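PDB 6ERC: peroxinectin A from Dictyostelium discoideum, which uses hydrogen peroxide at its heme to oxidise phenolic donors, and also oxidises iodide and thiocyanate as a secreted peroxidase. Local coordinates for residues Ile265-Tyr270 against Gly276-Tyr281; Pro394-Arg399 against Arg405-Trp410. All coordinates share one frame; numbering follows the deposited sequence.

Contact 1: residues Ile265-Tyr270 against Gly276-Tyr281; sequences ITYDEY and GSFPSY
Tyr267 and Phe278 meet ring against ring where the chain leaves a long helix and folds back beside it. From CB of Tyr267, CG stands anti to the carbonyl carbon (chi1 -76°), which brings the ring round to the returning loop although the CB bond itself does not aim there. Beyond CG, CD2 makes the closest approach, 3.7 Å from Phe278 CE2. CE2 of Tyr267 follows at 3.8 Å from the same Phe278 CE2, so the CD2-CE2 side of the tyrosine does the touching. With centroids 5.5 Å apart and planes at 86°, this is an offset edge-to-face pair, the tyrosine edge turned to the phenylalanine face. At the tip, the buried Tyr267 OH is hydrogen-bonded to Phe462 O and to Thr465 OG1, which ties the end of the ring to helix 452-467. A long helix of the animal heme peroxidase fold, ending at the positive-phi Gly276, is here joined to its outgoing loop by one aromatic pair, away from the annotated sites. Through Phe278 the loop rests on the last turns of helix 247-275, with Arg466 of helix 452-467 touching both side chains and helix 70-80 packed against Ile265, Thr266 and Tyr270.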
ATOM      1  N   ILE A 265      10.868  -7.363   8.718  1.00 52.95           N
ATOM      2  CA  ILE A 265      11.263  -7.077   7.341  1.00 55.07           C
ATOM      3  C   ILE A 265      11.035  -5.606   7.019  1.00 53.67           C
ATOM      4  O   ILE A 265      11.822  -4.982   6.297  1.00 52.81           O
ATOM      5  CB  ILE A 265      10.502  -7.997   6.366  1.00 54.32           C
ATOM      6  CG1 ILE A 265      11.014  -9.434   6.492  1.00 54.02           C
ATOM      7  CG2 ILE A 265      10.648  -7.505   4.923  1.00 53.01           C
ATOM      8  CD1 ILE A 265      10.161 -10.457   5.789  1.00 52.75           C
ATOM      9  N   THR A 266       9.959  -5.027   7.551  1.00 51.98           N
ATOM     10  CA  THR A 266       9.661  -3.628   7.271  1.00 51.65           C
ATOM     11  C   THR A 266      10.740  -2.711   7.838  1.00 51.70           C
ATOM     12  O   THR A 266      11.261  -1.842   7.132  1.00 52.15           O
ATOM     13  CB  THR A 266       8.287  -3.267   7.841  1.00 52.11           C
ATOM     14  OG1 THR A 266       7.285  -4.086   7.224  1.00 50.40           O
ATOM     15  CG2 THR A 266       7.961  -1.799   7.588  1.00 51.29           C
ATOM     16  N   TYR A 267      11.095  -2.895   9.109  1.00 50.52           N
ATOM     17  CA  TYR A 267      11.962  -1.949   9.800  1.00 51.90           C
ATOM     18  C   TYR A 267      13.440  -2.314   9.749  1.00 52.57           C
ATOM     19  O   TYR A 267      14.276  -1.467  10.084  1.00 52.49           O
ATOM     20  CB  TYR A 267      11.533  -1.814  11.261  1.00 51.96           C
ATOM     21  CG  TYR A 267      10.284  -0.983  11.444  1.00 51.74           C
ATOM     22  CD1 TYR A 267       9.057  -1.425  10.968  1.00 51.37           C
ATOM     23  CD2 TYR A 267      10.331   0.241  12.095  1.00 51.17           C
ATOM     24  CE1 TYR A 267       7.915  -0.669  11.132  1.00 49.65           C
ATOM     25  CE2 TYR A 267       9.192   1.002  12.265  1.00 49.51           C
ATOM     26  CZ  TYR A 267       7.987   0.541  11.783  1.00 48.53           C
ATOM     27  OH  TYR A 267       6.848   1.292  11.951  1.00 50.47           O
ATOM     28  N   ASP A 268      13.787  -3.538   9.355  1.00 54.77           N
ATOM     29  CA  ASP A 268      15.186  -3.913   9.186  1.00 56.06           C
ATOM     30  C   ASP A 268      15.627  -3.927   7.730  1.00 56.91           C
ATOM     31  O   ASP A 268      16.814  -3.729   7.455  1.00 56.64           O
ATOM     32  CB  ASP A 268      15.454  -5.294   9.797  1.00 56.71           C
ATOM     33  CG  ASP A 268      15.535  -5.261  11.314  1.00 57.20           C
ATOM     34  OD1 ASP A 268      15.360  -4.173  11.905  1.00 56.70           O
ATOM     35  OD2 ASP A 268      15.787  -6.327  11.917  1.00 57.42           O
ATOM     36  N   GLU A 269      14.702  -4.145   6.796  1.00 57.10           N
ATOM     37  CA  GLU A 269      15.030  -4.217   5.379  1.00 57.03           C
ATOM     38  C   GLU A 269      14.352  -3.131   4.558  1.00 55.70           C
ATOM     39  O   GLU A 269      15.034  -2.386   3.847  1.00 55.78           O
ATOM     40  CB  GLU A 269      14.653  -5.601   4.824  1.00 56.30           C
ATOM     41  CG  GLU A 269      15.528  -6.727   5.338  1.00 56.81           C
ATOM     42  CD  GLU A 269      15.144  -8.076   4.757  1.00 57.62           C
ATOM     43  OE1 GLU A 269      14.157  -8.675   5.235  1.00 58.08           O
ATOM     44  OE2 GLU A 269      15.825  -8.534   3.816  1.00 58.59           O
ATOM     45  N   TYR A 270      13.026  -3.010   4.643  1.00 55.36           N
ATOM     46  CA  TYR A 270      12.300  -2.119   3.740  1.00 53.49           C
ATOM     47  C   TYR A 270      12.640  -0.658   4.008  1.00 53.17           C
ATOM     48  O   TYR A 270      13.065   0.070   3.104  1.00 54.14           O
ATOM     49  CB  TYR A 270      10.793  -2.353   3.869  1.00 52.26           C
ATOM     50  CG  TYR A 270       9.975  -1.508   2.919  1.00 52.00           C
ATOM     51  CD1 TYR A 270       9.822  -1.876   1.587  1.00 51.61           C
ATOM     52  CD2 TYR A 270       9.362  -0.341   3.349  1.00 52.01           C
ATOM     53  CE1 TYR A 270       9.081  -1.108   0.716  1.00 50.48           C
ATOM     54  CE2 TYR A 270       8.618   0.436   2.481  1.00 50.65           C
ATOM     55  CZ  TYR A 270       8.483   0.046   1.168  1.00 50.47           C
ATOM     56  OH  TYR A 270       7.746   0.812   0.298  1.00 51.16           O
ATOM     57  N   GLY A 276      17.266   5.037   3.599  1.00 56.79           N
ATOM     58  CA  GLY A 276      18.692   4.916   3.796  1.00 57.20           C
ATOM     59  C   GLY A 276      19.086   4.312   5.130  1.00 56.98           C
ATOM     60  O   GLY A 276      20.113   3.634   5.214  1.00 57.11           O
ATOM     61  N   SER A 277      18.299   4.551   6.171  1.00 57.51           N
ATOM     62  CA  SER A 277      18.501   3.928   7.473  1.00 58.52           C
ATOM     63  C   SER A 277      17.215   4.098   8.274  1.00 58.04           C
ATOM     64  O   SER A 277      16.182   4.517   7.739  1.00 57.29           O
ATOM     65  CB  SER A 277      19.705   4.538   8.197  1.00 57.81           C
ATOM     66  OG  SER A 277      19.437   5.870   8.595  1.00 56.95           O
ATOM     67  N   PHE A 278      17.276   3.768   9.561  1.00 55.48           N
ATOM     68  CA  PHE A 278      16.166   4.026  10.469  1.00 54.35           C
ATOM     69  C   PHE A 278      16.642   3.836  11.905  1.00 55.37           C
ATOM     70  O   PHE A 278      17.351   2.865  12.195  1.00 56.62           O
ATOM     71  CB  PHE A 278      14.982   3.106  10.169  1.00 53.92           C
ATOM     72  CG  PHE A 278      13.667   3.635  10.666  1.00 53.56           C
ATOM     73  CD1 PHE A 278      13.007   4.641   9.978  1.00 53.20           C
ATOM     74  CD2 PHE A 278      13.094   3.132  11.821  1.00 53.00           C
ATOM     75  CE1 PHE A 278      11.797   5.134  10.434  1.00 52.76           C
ATOM     76  CE2 PHE A 278      11.883   3.622  12.281  1.00 52.98           C
ATOM     77  CZ  PHE A 278      11.235   4.623  11.587  1.00 52.37           C
ATOM     78  N   PRO A 279      16.281   4.727  12.829  1.00 54.29           N
ATOM     79  CA  PRO A 279      16.765   4.587  14.204  1.00 54.62           C
ATOM     80  C   PRO A 279      16.269   3.302  14.848  1.00 54.37           C
ATOM     81  O   PRO A 279      15.294   2.684  14.416  1.00 52.30           O
ATOM     82  CB  PRO A 279      16.197   5.824  14.910  1.00 54.39           C
ATOM     83  CG  PRO A 279      15.009   6.196  14.106  1.00 52.92           C
ATOM     84  CD  PRO A 279      15.381   5.885  12.691  1.00 53.40           C
ATOM     85  N   SER A 280      16.965   2.907  15.907  1.00 54.81           N
ATOM     86  CA  SER A 280      16.624   1.695  16.629  1.00 53.65           C
ATOM     87  C   SER A 280      15.454   1.940  17.576  1.00 53.41           C
ATOM     88  O   SER A 280      15.248   3.050  18.072  1.00 53.46           O
ATOM     89  CB  SER A 280      17.843   1.193  17.401  1.00 55.94           C
ATOM     90  OG  SER A 280      18.496   2.265  18.059  1.00 56.87           O
ATOM     91  N   TYR A 281      14.684   0.878  17.817  1.00 54.89           N
ATOM     92  CA  TYR A 281      13.520   0.952  18.693  1.00 53.10           C
ATOM     93  C   TYR A 281      13.910   1.496  20.062  1.00 53.49           C
ATOM     94  O   TYR A 281      14.969   1.163  20.601  1.00 54.43           O
ATOM     95  CB  TYR A 281      12.896  -0.440  18.825  1.00 53.82           C
ATOM     96  CG  TYR A 281      11.605  -0.516  19.610  1.00 54.18           C
ATOM     97  CD1 TYR A 281      10.494   0.225  19.236  1.00 54.18           C
ATOM     98  CD2 TYR A 281      11.485  -1.364  20.705  1.00 53.72           C
ATOM     99  CE1 TYR A 281       9.305   0.142  19.944  1.00 53.55           C
ATOM    100  CE2 TYR A 281      10.304  -1.456  21.416  1.00 53.24           C
ATOM    101  CZ  TYR A 281       9.218  -0.701  21.033  1.00 55.76           C
ATOM    102  OH  TYR A 281       8.039  -0.788  21.740  1.00 56.87           O
TER

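Contact 2: residues Pro394-Arg399 against Arg405-Trp410; sequences PYNSLR and RPVQTW
Arg405 enters the contact through its backbone: its carbonyl O takes two N-H groups from Arg399, NE at 2.7 Å and NH2 at 2.9 Å. The oxygen lies in the guanidinium plane, at the edge, so the grip is side-on, NE and NH2 sharing one acceptor oxygen. Arg399 reaches it by a bend at chi3, and its CD rests over one face of the Tyr395 ring.

Pro406 comes next, its CB 3.1 Å from Asn396 OD1, the two side chains crossing at about a right angle.

At Val407 the backbone is held at both ends by one side-chain amide. Val407 N donates to Asn396 OD1 at 2.7 Å (N-H...O 142°), in the carbonyl plane on a lone pair, and Asn396 ND2 donates to Val407 O at 2.9 Å, somewhat straighter at 154°. Asn396 chi1 is -107°, off the staggered positions, as the two-bond fit to Val407 may require. The pair forms a two-bond ring in which the side-chain amide pairs with one residue's N-H and C=O, much as a backbone neighbour would, here tying helix 395-401 to the extended loop that follows it in the mainly helical animal heme peroxidase fold. Further hydrogen bonds, from Asn396 ND2 to Asp431 OD1 and from Arg399 NH2 to Gln452 OE1, restrain both groups. Val407 CG1 packs on Tyr395 CE2 at 3.9 Å, while CG2 also lies against the Asn396 amide, 3.4 Å from its OD1; Tyr395 OH is hydrogen-bonded to Glu442 OE2. Past Val407, Gln408 N and Thr409 N both donate to Asp412 OD1 of helix 410-413.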
ATOM      1  N   PRO A 394      -1.615  22.590  -0.689  1.00 56.87           N
ATOM      2  CA  PRO A 394      -0.658  22.687  -1.796  1.00 56.69           C
ATOM      3  C   PRO A 394       0.764  22.364  -1.357  1.00 56.03           C
ATOM      4  O   PRO A 394       1.105  22.385  -0.173  1.00 54.93           O
ATOM      5  CB  PRO A 394      -0.782  24.147  -2.243  1.00 57.07           C
ATOM      6  CG  PRO A 394      -2.137  24.561  -1.804  1.00 57.21           C
ATOM      7  CD  PRO A 394      -2.397  23.827  -0.530  1.00 56.66           C
ATOM      8  N   TYR A 395       1.604  22.081  -2.355  1.00 55.37           N
ATOM      9  CA  TYR A 395       2.983  21.668  -2.115  1.00 54.95           C
ATOM     10  C   TYR A 395       3.683  22.591  -1.121  1.00 56.38           C
ATOM     11  O   TYR A 395       4.197  22.141  -0.092  1.00 55.74           O
ATOM     12  CB  TYR A 395       3.730  21.623  -3.452  1.00 57.20           C
ATOM     13  CG  TYR A 395       5.208  21.315  -3.355  1.00 58.21           C
ATOM     14  CD1 TYR A 395       5.657  20.091  -2.872  1.00 55.80           C
ATOM     15  CD2 TYR A 395       6.154  22.241  -3.777  1.00 57.87           C
ATOM     16  CE1 TYR A 395       7.008  19.808  -2.795  1.00 56.27           C
ATOM     17  CE2 TYR A 395       7.504  21.967  -3.705  1.00 57.50           C
ATOM     18  CZ  TYR A 395       7.928  20.750  -3.215  1.00 58.43           C
ATOM     19  OH  TYR A 395       9.276  20.481  -3.143  1.00 58.73           O
ATOM     20  N   ASN A 396       3.713  23.893  -1.412  1.00 59.62           N
ATOM     21  CA  ASN A 396       4.432  24.818  -0.540  1.00 58.17           C
ATOM     22  C   ASN A 396       3.743  24.981   0.810  1.00 58.13           C
ATOM     23  O   ASN A 396       4.415  25.221   1.819  1.00 57.79           O
ATOM     24  CB  ASN A 396       4.592  26.180  -1.218  1.00 59.26           C
ATOM     25  CG  ASN A 396       6.017  26.437  -1.691  1.00 60.12           C
ATOM     26  OD1 ASN A 396       6.962  25.786  -1.246  1.00 59.96           O
ATOM     27  ND2 ASN A 396       6.177  27.403  -2.590  1.00 60.21           N
ATOM     28  N   SER A 397       2.413  24.862   0.857  1.00 57.20           N
ATOM     29  CA  SER A 397       1.721  24.933   2.140  1.00 57.44           C
ATOM     30  C   SER A 397       2.066  23.734   3.016  1.00 56.85           C
ATOM     31  O   SER A 397       2.279  23.880   4.225  1.00 55.99           O
ATOM     32  CB  SER A 397       0.211  25.012   1.922  1.00 55.44           C
ATOM     33  OG  SER A 397      -0.473  25.100   3.161  1.00 53.81           O
ATOM     34  N   LEU A 398       2.129  22.541   2.424  1.00 55.12           N
ATOM     35  CA  LEU A 398       2.485  21.351   3.188  1.00 56.10           C
ATOM     36  C   LEU A 398       3.882  21.484   3.783  1.00 55.66           C
ATOM     37  O   LEU A 398       4.092  21.208   4.969  1.00 55.94           O
ATOM     38  CB  LEU A 398       2.394  20.112   2.295  1.00 54.88           C
ATOM     39  CG  LEU A 398       2.779  18.776   2.934  1.00 53.76           C
ATOM     40  CD1 LEU A 398       1.886  18.472   4.126  1.00 54.20           C
ATOM     41  CD2 LEU A 398       2.700  17.661   1.909  1.00 52.96           C
ATOM     42  N   ARG A 399       4.852  21.908   2.970  1.00 55.62           N
ATOM     43  CA  ARG A 399       6.219  22.064   3.459  1.00 56.20           C
ATOM     44  C   ARG A 399       6.267  22.992   4.666  1.00 56.63           C
ATOM     45  O   ARG A 399       6.897  22.674   5.684  1.00 55.58           O
ATOM     46  CB  ARG A 399       7.119  22.587   2.337  1.00 56.51           C
ATOM     47  CG  ARG A 399       7.434  21.555   1.265  1.00 56.11           C
ATOM     48  CD  ARG A 399       8.332  22.120   0.173  1.00 57.27           C
ATOM     49  NE  ARG A 399       9.635  22.546   0.683  1.00 58.05           N
ATOM     50  CZ  ARG A 399      10.675  21.738   0.873  1.00 58.10           C
ATOM     51  NH1 ARG A 399      10.582  20.442   0.604  1.00 57.35           N
ATOM     52  NH2 ARG A 399      11.815  22.228   1.340  1.00 58.60           N
ATOM     53  N   ARG A 405      11.259  24.667   4.499  1.00 60.09           N
ATOM     54  CA  ARG A 405      11.245  25.944   3.801  1.00 61.73           C
ATOM     55  C   ARG A 405      10.486  25.814   2.481  1.00 61.29           C
ATOM     56  O   ARG A 405      10.678  24.841   1.748  1.00 61.58           O
ATOM     57  CB  ARG A 405      12.669  26.427   3.529  1.00 63.15           C
ATOM     58  CG  ARG A 405      13.347  27.083   4.723  1.00 64.52           C
ATOM     59  CD  ARG A 405      14.689  27.687   4.333  1.00 65.17           C
ATOM     60  NE  ARG A 405      15.098  28.754   5.243  1.00 66.81           N
ATOM     61  CZ  ARG A 405      14.632  30.000   5.200  1.00 68.13           C
ATOM     62  NH1 ARG A 405      13.726  30.347   4.293  1.00 67.47           N
ATOM     63  NH2 ARG A 405      15.069  30.904   6.069  1.00 69.86           N
ATOM     64  N   PRO A 406       9.623  26.772   2.146  1.00 63.10           N
ATOM     65  CA  PRO A 406       8.912  26.697   0.865  1.00 61.27           C
ATOM     66  C   PRO A 406       9.826  27.049  -0.297  1.00 60.31           C
ATOM     67  O   PRO A 406      10.795  27.795  -0.151  1.00 60.98           O
ATOM     68  CB  PRO A 406       7.790  27.728   1.026  1.00 61.03           C
ATOM     69  CG  PRO A 406       8.354  28.733   1.968  1.00 61.11           C
ATOM     70  CD  PRO A 406       9.248  27.976   2.911  1.00 61.62           C
ATOM     71  N   VAL A 407       9.508  26.492  -1.462  1.00 59.57           N
ATOM     72  CA  VAL A 407      10.280  26.775  -2.666  1.00 60.63           C
ATOM     73  C   VAL A 407       9.911  28.157  -3.185  1.00 61.72           C
ATOM     74  O   VAL A 407       8.800  28.655  -2.967  1.00 61.22           O
ATOM     75  CB  VAL A 407      10.050  25.698  -3.745  1.00 60.49           C
ATOM     76  CG1 VAL A 407      10.506  24.334  -3.248  1.00 59.56           C
ATOM     77  CG2 VAL A 407       8.588  25.664  -4.179  1.00 58.89           C
ATOM     78  N   GLN A 408      10.856  28.786  -3.879  1.00 64.17           N
ATOM     79  CA  GLN A 408      10.626  30.085  -4.493  1.00 65.79           C
ATOM     80  C   GLN A 408      10.478  30.025  -6.005  1.00 64.83           C
ATOM     81  O   GLN A 408       9.700  30.801  -6.563  1.00 66.51           O
ATOM     82  CB  GLN A 408      11.766  31.049  -4.139  1.00 66.39           C
ATOM     83  CG  GLN A 408      11.785  31.472  -2.674  1.00 66.10           C
ATOM     84  CD  GLN A 408      12.750  32.617  -2.407  1.00 70.39           C
ATOM     85  OE1 GLN A 408      13.696  32.839  -3.166  1.00 71.59           O
ATOM     86  NE2 GLN A 408      12.508  33.356  -1.328  1.00 70.92           N
ATOM     87  N   THR A 409      11.194  29.130  -6.681  1.00 62.78           N
ATOM     88  CA  THR A 409      11.076  28.980  -8.125  1.00 63.70           C
ATOM     89  C   THR A 409      11.087  27.501  -8.480  1.00 63.20           C
ATOM     90  O   THR A 409      11.303  26.633  -7.629  1.00 62.62           O
ATOM     91  CB  THR A 409      12.198  29.717  -8.874  1.00 65.10           C
ATOM     92  OG1 THR A 409      12.122  29.417 -10.274  1.00 65.18           O
ATOM     93  CG2 THR A 409      13.566  29.317  -8.349  1.00 64.89           C
ATOM     94  N   TRP A 410      10.854  27.223  -9.764  1.00 63.29           N
ATOM     95  CA  TRP A 410      10.751  25.838 -10.213  1.00 62.20           C
ATOM     96  C   TRP A 410      12.069  25.103 -10.021  1.00 61.57           C
ATOM     97  O   TRP A 410      12.081  23.910  -9.691  1.00 61.22           O
ATOM     98  CB  TRP A 410      10.322  25.790 -11.678  1.00 62.36           C
ATOM     99  CG  TRP A 410       9.148  26.666 -11.997  1.00 63.07           C
ATOM    100  CD1 TRP A 410       9.185  27.924 -12.526  1.00 63.36           C
ATOM    101  CD2 TRP A 410       7.761  26.353 -11.808  1.00 63.07           C
ATOM    102  NE1 TRP A 410       7.910  28.412 -12.679  1.00 62.56           N
ATOM    103  CE2 TRP A 410       7.018  27.467 -12.246  1.00 61.82           C
ATOM    104  CE3 TRP A 410       7.077  25.239 -11.312  1.00 60.43           C
ATOM    105  CZ2 TRP A 410       5.625  27.501 -12.202  1.00 61.16           C
ATOM    106  CZ3 TRP A 410       5.693  25.276 -11.270  1.00 61.41           C
ATOM    107  CH2 TRP A 410       4.984  26.398 -11.712  1.00 60.59           C
TER

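In the fold
Both contacts join a helix to the loop that leaves it, with five residues between the segments, but they lie in separate regions: their centres are 29 Å apart and their nearest atoms about 17 Å. Contact 1 is nearer the middle of the chain, its centre about 17 Å from the chain's; its helical segment carries Tyr270 of the heme pocket, though that residue takes no part in the contact. Contact 2 lies about 26 Å out. Both are only partly buried and away from the annotated sites. A single aromatic pair carries contact 1, where 99 Å² is buried between the segments, whereas side-chain-to-backbone hydrogen bonds dominate contact 2, which buries 297 Å². Helix 452-467 touches the helical segments of both.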